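Long-range contact in UDP-glucose 4-epimerase (Brucella ovis, PDB 4WOK), which probably interconverts UDP-glucose and UDP-galactose by inverting the configuration at sugar carbon 4, using a bound NAD: residues A[166-178]-A[249-261]. The protein carries 2 engineered substitutions. Residues are numbered along the deposited sequence; the frame is centred on the assembly and turned at random.
Sequences AVAYGLRYVALRY and HLKEAGGNLAVNL. With NAD (nicotinamide-adenine-dinucleotide), chain B.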
ATOM      1  N   ALA A 166     -20.892  -6.198   5.138  1.00 25.74           N
ATOM      2  CA  ALA A 166     -21.801  -5.641   4.138  1.00 27.90           C
ATOM      3  C   ALA A 166     -23.134  -6.383   4.174  1.00 28.32           C
ATOM      4  O   ALA A 166     -24.201  -5.767   4.155  1.00 28.16           O
ATOM      5  CB  ALA A 166     -21.185  -5.713   2.747  1.00 29.97           C
ATOM      6  N   VAL A 167     -23.070  -7.710   4.212  1.00 25.05           N
ATOM      7  CA  VAL A 167     -24.278  -8.519   4.285  1.00 27.20           C
ATOM      8  C   VAL A 167     -25.083  -8.171   5.535  1.00 33.29           C
ATOM      9  O   VAL A 167     -26.286  -7.923   5.467  1.00 28.19           O
ATOM     10  CB  VAL A 167     -23.969 -10.028   4.286  1.00 29.86           C
ATOM     11  CG1 VAL A 167     -25.205 -10.826   4.714  1.00 35.32           C
ATOM     12  CG2 VAL A 167     -23.493 -10.480   2.917  1.00 31.77           C
ATOM     13  N   ALA A 168     -24.412  -8.118   6.675  1.00 29.90           N
ATOM     14  CA  ALA A 168     -25.122  -7.996   7.940  1.00 28.75           C
ATOM     15  C   ALA A 168     -25.540  -6.572   8.277  1.00 30.34           C
ATOM     16  O   ALA A 168     -26.580  -6.360   8.901  1.00 28.79           O
ATOM     17  CB  ALA A 168     -24.265  -8.541   9.051  1.00 24.53           C
ATOM     18  N   TYR A 169     -24.709  -5.603   7.903  1.00 24.17           N
ATOM     19  CA  TYR A 169     -24.881  -4.248   8.406  1.00 29.35           C
ATOM     20  C   TYR A 169     -25.012  -3.210   7.306  1.00 26.88           C
ATOM     21  O   TYR A 169     -25.159  -2.028   7.597  1.00 26.97           O
ATOM     22  CB  TYR A 169     -23.707  -3.866   9.301  1.00 24.92           C
ATOM     23  CG  TYR A 169     -23.364  -4.920  10.345  1.00 24.98           C
ATOM     24  CD1 TYR A 169     -24.271  -5.268  11.334  1.00 25.70           C
ATOM     25  CD2 TYR A 169     -22.123  -5.542  10.346  1.00 23.71           C
ATOM     26  CE1 TYR A 169     -23.960  -6.230  12.303  1.00 24.47           C
ATOM     27  CE2 TYR A 169     -21.802  -6.499  11.315  1.00 21.06           C
ATOM     28  CZ  TYR A 169     -22.729  -6.834  12.284  1.00 26.41           C
ATOM     29  OH  TYR A 169     -22.419  -7.783  13.241  1.00 22.89           O
ATOM     30  N   GLY A 170     -24.931  -3.642   6.057  1.00 26.87           N
ATOM     31  CA  GLY A 170     -25.020  -2.709   4.946  1.00 28.59           C
ATOM     32  C   GLY A 170     -23.801  -1.810   4.780  1.00 37.74           C
ATOM     33  O   GLY A 170     -23.893  -0.739   4.171  1.00 30.85           O
ATOM     34  N   LEU A 171     -22.656  -2.215   5.322  1.00 25.82           N
ATOM     35  CA  LEU A 171     -21.449  -1.436   5.084  0.52 25.44           C
ATOM     36  C   LEU A 171     -21.114  -1.486   3.586  1.00 30.25           C
ATOM     37  O   LEU A 171     -21.330  -2.489   2.903  1.00 29.39           O
ATOM     38  CB  LEU A 171     -20.275  -1.927   5.954  0.52 25.31           C
ATOM     39  CG  LEU A 171     -20.407  -1.726   7.478  0.52 32.27           C
ATOM     40  CD1 LEU A 171     -19.118  -2.118   8.244  0.52 28.23           C
ATOM     41  CD2 LEU A 171     -20.820  -0.304   7.867  0.52 23.75           C
ATOM     42  N   ARG A 172     -20.646  -0.350   3.069  1.00 26.55           N
ATOM     43  CA  ARG A 172     -20.251  -0.248   1.667  1.00 27.27           C
ATOM     44  C   ARG A 172     -18.742  -0.097   1.583  1.00 26.57           C
ATOM     45  O   ARG A 172     -18.146   0.635   2.380  1.00 29.15           O
ATOM     46  CB  ARG A 172     -20.940   0.932   0.984  1.00 28.44           C
ATOM     47  CG  ARG A 172     -22.469   0.838   1.007  1.00 29.32           C
ATOM     48  CD  ARG A 172     -23.133   1.936   0.185  1.00 45.56           C
ATOM     49  NE  ARG A 172     -22.860   3.273   0.706  1.00 49.47           N
ATOM     50  CZ  ARG A 172     -23.593   3.881   1.636  1.00 55.43           C
ATOM     51  NH1 ARG A 172     -24.653   3.273   2.158  1.00 55.26           N
ATOM     52  NH2 ARG A 172     -23.272   5.104   2.043  1.00 53.64           N
ATOM     53  N   TYR A 173     -18.114  -0.769   0.625  1.00 26.79           N
ATOM     54  CA  TYR A 173     -16.657  -0.772   0.624  1.00 26.13           C
ATOM     55  C   TYR A 173     -16.028  -0.959  -0.728  1.00 26.81           C
ATOM     56  O   TYR A 173     -16.657  -1.434  -1.665  1.00 28.74           O
ATOM     57  CB  TYR A 173     -16.127  -1.875   1.552  1.00 25.73           C
ATOM     58  CG  TYR A 173     -16.383  -3.267   1.029  1.00 27.41           C
ATOM     59  CD1 TYR A 173     -17.583  -3.913   1.290  1.00 29.90           C
ATOM     60  CD2 TYR A 173     -15.422  -3.941   0.279  1.00 26.95           C
ATOM     61  CE1 TYR A 173     -17.826  -5.190   0.822  1.00 33.28           C
ATOM     62  CE2 TYR A 173     -15.656  -5.213  -0.201  1.00 32.42           C
ATOM     63  CZ  TYR A 173     -16.861  -5.835   0.077  1.00 39.08           C
ATOM     64  OH  TYR A 173     -17.103  -7.106  -0.392  1.00 35.67           O
ATOM     65  N   VAL A 174     -14.751  -0.601  -0.787  1.00 26.40           N
ATOM     66  CA  VAL A 174     -13.893  -0.880  -1.921  1.00 28.34           C
ATOM     67  C   VAL A 174     -12.610  -1.418  -1.334  1.00 29.98           C
ATOM     68  O   VAL A 174     -12.004  -0.765  -0.480  1.00 26.55           O
ATOM     69  CB  VAL A 174     -13.588   0.367  -2.765  1.00 29.40           C
ATOM     70  CG1 VAL A 174     -12.567   0.048  -3.867  1.00 30.91           C
ATOM     71  CG2 VAL A 174     -14.869   0.942  -3.368  1.00 28.70           C
ATOM     72  N   ALA A 175     -12.214  -2.607  -1.765  1.00 26.08           N
ATOM     73  CA  ALA A 175     -10.938  -3.171  -1.356  1.00 26.46           C
ATOM     74  C   ALA A 175      -9.967  -2.956  -2.501  1.00 30.53           C
ATOM     75  O   ALA A 175     -10.289  -3.246  -3.650  1.00 32.13           O
ATOM     76  CB  ALA A 175     -11.072  -4.655  -1.010  1.00 26.04           C
ATOM     77  N   LEU A 176      -8.787  -2.427  -2.190  1.00 26.63           N
ATOM     78  CA  LEU A 176      -7.807  -2.117  -3.222  1.00 28.35           C
ATOM     79  C   LEU A 176      -6.561  -2.974  -3.036  1.00 33.87           C
ATOM     80  O   LEU A 176      -5.895  -2.900  -2.002  1.00 26.68           O
ATOM     81  CB  LEU A 176      -7.451  -0.629  -3.195  1.00 27.21           C
ATOM     82  CG  LEU A 176      -8.608   0.341  -3.465  1.00 29.16           C
ATOM     83  CD1 LEU A 176      -8.163   1.782  -3.234  1.00 32.56           C
ATOM     84  CD2 LEU A 176      -9.177   0.178  -4.882  1.00 28.13           C
ATOM     85  N   ARG A 177      -6.262  -3.783  -4.049  1.00 26.88           N
ATOM     86  CA  ARG A 177      -5.161  -4.735  -3.994  1.00 30.51           C
ATOM     87  C   ARG A 177      -3.994  -4.259  -4.860  1.00 31.09           C
ATOM     88  O   ARG A 177      -4.181  -3.889  -6.019  1.00 31.01           O
ATOM     89  CB  ARG A 177      -5.621  -6.126  -4.465  1.00 30.93           C
ATOM     90  CG  ARG A 177      -6.840  -6.689  -3.740  1.00 34.49           C
ATOM     91  CD  ARG A 177      -7.291  -8.007  -4.375  1.00 33.31           C
ATOM     92  NE  ARG A 177      -8.481  -8.568  -3.737  1.00 31.17           N
ATOM     93  CZ  ARG A 177      -9.398  -9.290  -4.383  1.00 35.48           C
ATOM     94  NH1 ARG A 177      -9.261  -9.536  -5.681  1.00 34.67           N
ATOM     95  NH2 ARG A 177     -10.450  -9.771  -3.736  1.00 30.43           N
ATOM     96  N   TYR A 178      -2.791  -4.265  -4.296  1.00 28.73           N
ATOM     97  CA  TYR A 178      -1.605  -3.912  -5.073  1.00 32.48           C
ATOM     98  C   TYR A 178      -0.392  -4.579  -4.458  1.00 31.97           C
ATOM     99  O   TYR A 178      -0.463  -5.094  -3.336  1.00 29.53           O
ATOM    100  CB  TYR A 178      -1.423  -2.392  -5.144  1.00 28.26           C
ATOM    101  CG  TYR A 178      -1.519  -1.691  -3.797  1.00 26.25           C
ATOM    102  CD1 TYR A 178      -2.759  -1.361  -3.242  1.00 29.72           C
ATOM    103  CD2 TYR A 178      -0.373  -1.343  -3.099  1.00 26.22           C
ATOM    104  CE1 TYR A 178      -2.845  -0.727  -2.020  1.00 28.68           C
ATOM    105  CE2 TYR A 178      -0.444  -0.696  -1.885  1.00 25.60           C
ATOM    106  CZ  TYR A 178      -1.682  -0.395  -1.345  1.00 31.67           C
ATOM    107  OH  TYR A 178      -1.753   0.242  -0.125  1.00 28.91           O
ATOM    108  N   HIS A 249     -16.411   6.897  -5.762  1.00 33.06           N
ATOM    109  CA  HIS A 249     -17.237   5.797  -6.239  1.00 38.88           C
ATOM    110  C   HIS A 249     -18.358   5.468  -5.258  1.00 35.02           C
ATOM    111  O   HIS A 249     -19.505   5.310  -5.654  1.00 34.11           O
ATOM    112  CB  HIS A 249     -16.371   4.560  -6.481  1.00 37.06           C
ATOM    113  CG  HIS A 249     -17.144   3.333  -6.853  1.00 39.35           C
ATOM    114  ND1 HIS A 249     -17.550   3.065  -8.144  1.00 41.93           N
ATOM    115  CD2 HIS A 249     -17.574   2.290  -6.102  1.00 38.56           C
ATOM    116  CE1 HIS A 249     -18.199   1.916  -8.172  1.00 42.11           C
ATOM    117  NE2 HIS A 249     -18.224   1.423  -6.943  1.00 39.62           N
ATOM    118  N   LEU A 250     -18.019   5.352  -3.977  1.00 33.47           N
ATOM    119  CA  LEU A 250     -19.027   5.030  -2.969  1.00 39.85           C
ATOM    120  C   LEU A 250     -19.926   6.226  -2.707  1.00 42.65           C
ATOM    121  O   LEU A 250     -21.111   6.065  -2.415  1.00 36.87           O
ATOM    122  CB  LEU A 250     -18.375   4.560  -1.667  1.00 32.25           C
ATOM    123  CG  LEU A 250     -17.633   3.217  -1.746  1.00 31.18           C
ATOM    124  CD1 LEU A 250     -16.990   2.862  -0.405  1.00 27.86           C
ATOM    125  CD2 LEU A 250     -18.575   2.106  -2.192  1.00 32.94           C
ATOM    126  N   LYS A 251     -19.371   7.429  -2.809  1.00 45.06           N
ATOM    127  CA  LYS A 251     -20.180   8.632  -2.644  1.00 50.74           C
ATOM    128  C   LYS A 251     -21.281   8.679  -3.692  1.00 48.04           C
ATOM    129  O   LYS A 251     -22.419   9.024  -3.388  1.00 50.74           O
ATOM    130  CB  LYS A 251     -19.323   9.893  -2.737  1.00 59.21           C
ATOM    131  CG  LYS A 251     -18.804  10.402  -1.407  1.00 62.79           C
ATOM    132  CD  LYS A 251     -18.051  11.718  -1.580  1.00 64.67           C
ATOM    133  CE  LYS A 251     -18.965  12.822  -2.092  1.00 62.41           C
ATOM    134  NZ  LYS A 251     -18.221  14.093  -2.324  1.00 62.25           N
ATOM    135  N   GLU A 252     -20.928   8.316  -4.923  1.00 51.53           N
ATOM    136  CA  GLU A 252     -21.857   8.351  -6.054  1.00 54.15           C
ATOM    137  C   GLU A 252     -22.698   7.081  -6.128  1.00 53.61           C
ATOM    138  O   GLU A 252     -23.055   6.634  -7.224  1.00 49.83           O
ATOM    139  CB  GLU A 252     -21.105   8.527  -7.373  1.00 58.13           C
ATOM    140  CG  GLU A 252     -20.226   9.763  -7.475  1.00 71.01           C
ATOM    141  CD  GLU A 252     -19.263   9.686  -8.660  1.00 84.31           C
ATOM    142  OE1 GLU A 252     -19.186   8.613  -9.303  1.00 82.34           O
ATOM    143  OE2 GLU A 252     -18.583  10.697  -8.949  1.00 90.87           O
ATOM    144  N   ALA A 253     -22.978   6.498  -4.963  1.00 50.35           N
ATOM    145  CA  ALA A 253     -23.834   5.319  -4.830  1.00 56.17           C
ATOM    146  C   ALA A 253     -23.319   4.079  -5.567  1.00 57.47           C
ATOM    147  O   ALA A 253     -24.104   3.212  -5.949  1.00 58.91           O
ATOM    148  CB  ALA A 253     -25.246   5.650  -5.302  1.00 55.83           C
ATOM    149  N   GLY A 254     -22.006   3.981  -5.756  1.00 48.83           N
ATOM    150  CA  GLY A 254     -21.440   2.826  -6.432  1.00 40.55           C
ATOM    151  C   GLY A 254     -21.509   1.549  -5.607  1.00 41.13           C
ATOM    152  O   GLY A 254     -21.633   1.598  -4.381  1.00 42.11           O
ATOM    153  N   GLY A 255     -21.424   0.399  -6.276  1.00 39.48           N
ATOM    154  CA  GLY A 255     -21.474  -0.881  -5.591  1.00 41.37           C
ATOM    155  C   GLY A 255     -20.131  -1.282  -5.002  1.00 32.15           C
ATOM    156  O   GLY A 255     -19.089  -0.700  -5.329  1.00 34.82           O
ATOM    157  N   ASN A 256     -20.150  -2.290  -4.139  1.00 32.26           N
ATOM    158  CA  ASN A 256     -18.922  -2.755  -3.509  1.00 30.06           C
ATOM    159  C   ASN A 256     -17.950  -3.286  -4.555  1.00 34.86           C
ATOM    160  O   ASN A 256     -18.362  -3.860  -5.566  1.00 36.98           O
ATOM    161  CB  ASN A 256     -19.228  -3.830  -2.468  1.00 29.24           C
ATOM    162  CG  ASN A 256     -20.172  -3.343  -1.384  1.00 36.84           C
ATOM    163  OD1 ASN A 256     -20.161  -2.169  -1.005  1.00 30.39           O
ATOM    164  ND2 ASN A 256     -20.992  -4.251  -0.872  1.00 37.92           N
ATOM    165  N   LEU A 257     -16.658  -3.076  -4.328  1.00 31.12           N
ATOM    166  CA  LEU A 257     -15.646  -3.440  -5.315  1.00 31.72           C
ATOM    167  C   LEU A 257     -14.431  -4.060  -4.652  1.00 36.64           C
ATOM    168  O   LEU A 257     -14.110  -3.743  -3.506  1.00 30.11           O
ATOM    169  CB  LEU A 257     -15.185  -2.219  -6.111  1.00 38.70           C
ATOM    170  CG  LEU A 257     -16.085  -1.503  -7.105  1.00 43.56           C
ATOM    171  CD1 LEU A 257     -15.338  -0.293  -7.659  1.00 37.35           C
ATOM    172  CD2 LEU A 257     -16.506  -2.449  -8.227  1.00 38.60           C
ATOM    173  N   ALA A 258     -13.762  -4.942  -5.383  1.00 34.43           N
ATOM    174  CA  ALA A 258     -12.402  -5.348  -5.055  1.00 36.18           C
ATOM    175  C   ALA A 258     -11.610  -5.347  -6.355  1.00 40.95           C
ATOM    176  O   ALA A 258     -11.868  -6.164  -7.245  1.00 40.94           O
ATOM    177  CB  ALA A 258     -12.378  -6.717  -4.388  1.00 32.58           C
ATOM    178  N   VAL A 259     -10.676  -4.405  -6.487  1.00 34.91           N
ATOM    179  CA  VAL A 259      -9.907  -4.274  -7.720  1.00 31.79           C
ATOM    180  C   VAL A 259      -8.396  -4.168  -7.484  1.00 36.32           C
ATOM    181  O   VAL A 259      -7.950  -3.692  -6.443  1.00 33.17           O
ATOM    182  CB  VAL A 259     -10.368  -3.045  -8.545  1.00 39.20           C
ATOM    183  CG1 VAL A 259     -11.857  -3.147  -8.886  1.00 42.28           C
ATOM    184  CG2 VAL A 259     -10.083  -1.757  -7.804  1.00 38.93           C
ATOM    185  N   ASN A 260      -7.630  -4.626  -8.475  1.00 36.03           N
ATOM    186  CA  ASN A 260      -6.183  -4.485  -8.516  1.00 34.48           C
ATOM    187  C   ASN A 260      -5.744  -3.080  -8.910  1.00 40.57           C
ATOM    188  O   ASN A 260      -6.392  -2.431  -9.732  1.00 34.52           O
ATOM    189  CB  ASN A 260      -5.578  -5.467  -9.518  1.00 35.68           C
ATOM    190  CG  ASN A 260      -5.770  -6.916  -9.126  1.00 40.44           C
ATOM    191  OD1 ASN A 260      -5.936  -7.243  -7.952  1.00 33.52           O
ATOM    192  ND2 ASN A 260      -5.725  -7.804 -10.123  1.00 37.75           N
ATOM    193  N   LEU A 261      -4.630  -2.630  -8.342  1.00 33.73           N
ATOM    194  CA  LEU A 261      -3.998  -1.376  -8.740  1.00 30.54           C
ATOM    195  C   LEU A 261      -2.591  -1.652  -9.251  1.00 35.12           C
ATOM    196  O   LEU A 261      -1.825  -2.371  -8.612  1.00 34.19           O
ATOM    197  CB  LEU A 261      -3.942  -0.395  -7.570  1.00 34.67           C
ATOM    198  CG  LEU A 261      -5.271  -0.006  -6.923  1.00 35.15           C
ATOM    199  CD1 LEU A 261      -5.031   0.935  -5.758  1.00 30.27           C
ATOM    200  CD2 LEU A 261      -6.198   0.619  -7.949  1.00 33.26           C
TER
HETATM  201  PA  NAD B 400       3.205   2.438   7.003  1.00 18.84           P
HETATM  202  O1A NAD B 400       3.583   1.553   8.176  1.00 20.23           O
HETATM  203  O2A NAD B 400       4.006   3.623   6.551  1.00 19.51           O
HETATM  204  O5B NAD B 400       1.687   3.132   7.472  1.00 21.21           O
HETATM  205  C5B NAD B 400       1.027   2.322   8.420  1.00 15.40           C
HETATM  206  C4B NAD B 400       0.320   3.333   9.361  1.00 15.82           C
HETATM  207  O4B NAD B 400      -0.626   2.655  10.199  1.00 18.45           O
HETATM  208  C3B NAD B 400       1.456   3.872  10.237  1.00 16.03           C
HETATM  209  O3B NAD B 400       1.327   5.271  10.280  1.00 16.55           O
HETATM  210  C2B NAD B 400       1.162   3.215  11.609  1.00 14.48           C
HETATM  211  O2B NAD B 400       1.555   4.034  12.639  1.00 15.62           O
HETATM  212  C1B NAD B 400      -0.404   3.096  11.553  1.00 14.01           C
HETATM  213  N9A NAD B 400      -0.908   1.978  12.374  1.00 15.86           N
HETATM  214  C8A NAD B 400      -0.488   0.630  12.395  1.00 17.63           C
HETATM  215  N7A NAD B 400      -1.199  -0.116  13.247  1.00 17.63           N
HETATM  216  C5A NAD B 400      -2.114   0.785  13.807  1.00 20.33           C
HETATM  217  C6A NAD B 400      -3.126   0.616  14.776  1.00 19.91           C
HETATM  218  N6A NAD B 400      -3.339  -0.614  15.354  1.00 14.20           N
HETATM  219  N1A NAD B 400      -3.890   1.673  15.139  1.00 18.63           N
HETATM  220  C2A NAD B 400      -3.633   2.882  14.543  1.00 14.25           C
HETATM  221  N3A NAD B 400      -2.689   3.194  13.608  1.00 15.49           N
HETATM  222  C4A NAD B 400      -1.952   2.092  13.265  1.00 15.97           C
HETATM  223  O3  NAD B 400       2.858   1.289   5.933  1.00 18.72           O
HETATM  224  PN  NAD B 400       2.384   1.774   4.466  1.00 23.39           P
HETATM  225  O1N NAD B 400       1.927   3.192   4.269  1.00 20.36           O
HETATM  226  O2N NAD B 400       3.272   1.013   3.545  1.00 29.35           O
HETATM  227  O5D NAD B 400       1.007   0.819   4.043  1.00 34.97           O
HETATM  228  C5D NAD B 400      -0.044   1.036   4.847  1.00 36.16           C
HETATM  229  C4D NAD B 400      -1.187   0.212   4.252  1.00 23.04           C
HETATM  230  O4D NAD B 400      -0.845  -0.143   2.850  1.00 21.98           O
HETATM  231  C3D NAD B 400      -1.294  -1.130   5.005  1.00 26.13           C
HETATM  232  O3D NAD B 400      -2.642  -1.475   4.966  1.00 30.12           O
HETATM  233  C2D NAD B 400      -0.468  -2.049   4.099  1.00 32.83           C
HETATM  234  O2D NAD B 400      -0.826  -3.373   4.146  1.00 40.86           O
HETATM  235  C1D NAD B 400      -0.995  -1.521   2.743  1.00 24.26           C
HETATM  236  N1N NAD B 400      -0.061  -2.043   1.623  1.00 25.24           N
HETATM  237  C2N NAD B 400       1.201  -1.463   1.518  1.00 26.59           C
HETATM  238  C3N NAD B 400       2.070  -1.929   0.497  1.00 25.97           C
HETATM  239  C7N NAD B 400       3.438  -1.313   0.374  1.00 31.14           C
HETATM  240  O7N NAD B 400       4.204  -1.672  -0.525  1.00 25.78           O
HETATM  241  N7N NAD B 400       3.810  -0.343   1.284  1.00 20.89           N
HETATM  242  C4N NAD B 400       1.642  -2.950  -0.354  1.00 27.60           C
HETATM  243  C5N NAD B 400       0.372  -3.511  -0.218  1.00 32.73           C
HETATM  244  C6N NAD B 400      -0.486  -3.048   0.790  1.00 31.50           C
HETATM  245  O   HOH W   1     -23.080  -3.029   0.961  1.00 27.84           O
HETATM  246  O   HOH W   2     -22.423   7.361   0.426  1.00 41.93           O
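R177 O takes two donors from the neighbouring strand: L261 N at 2.7 Å, the shortest hydrogen bond across the contact, and a CA-H...O contact from N260 CA. It closes a run of five alternating N-H...O bonds between parallel backbones that begins with L257 N on Y173 O. Beyond that start, N256 OD1 accepts Y173 N at 3.0 Å (160°), the donor standing above the carbonyl plane, and N256 ND2 donates to a water that also binds L171 O. CG of N256 lies beside its own backbone N (chi1 -58°), which lays the amide over one face of the Y173 ring with the planes 21° apart; N256 CB makes a CH-pi contact 4.0 Å from the Y173 ring centroid, while A166 CB meets the ring edge. On one side of the ribbon L176 CD2 packs against V259 CG2 at 3.6 Å, and V174 CG2 meets L250. On the other, A258 CB sits over one face of the R177 guanidinium, whose NH2 forms a salt bridge with E159. Y178 OH hydrogen-bonds S125 OG and lies 3.1 Å from NAD O4D. Strand 257-260 is outermost in the parallel Rossmann sheet, next to 172-177, itself beside 121-125, with helices 236-251 and 304-310 packed on the L176 and V259 side.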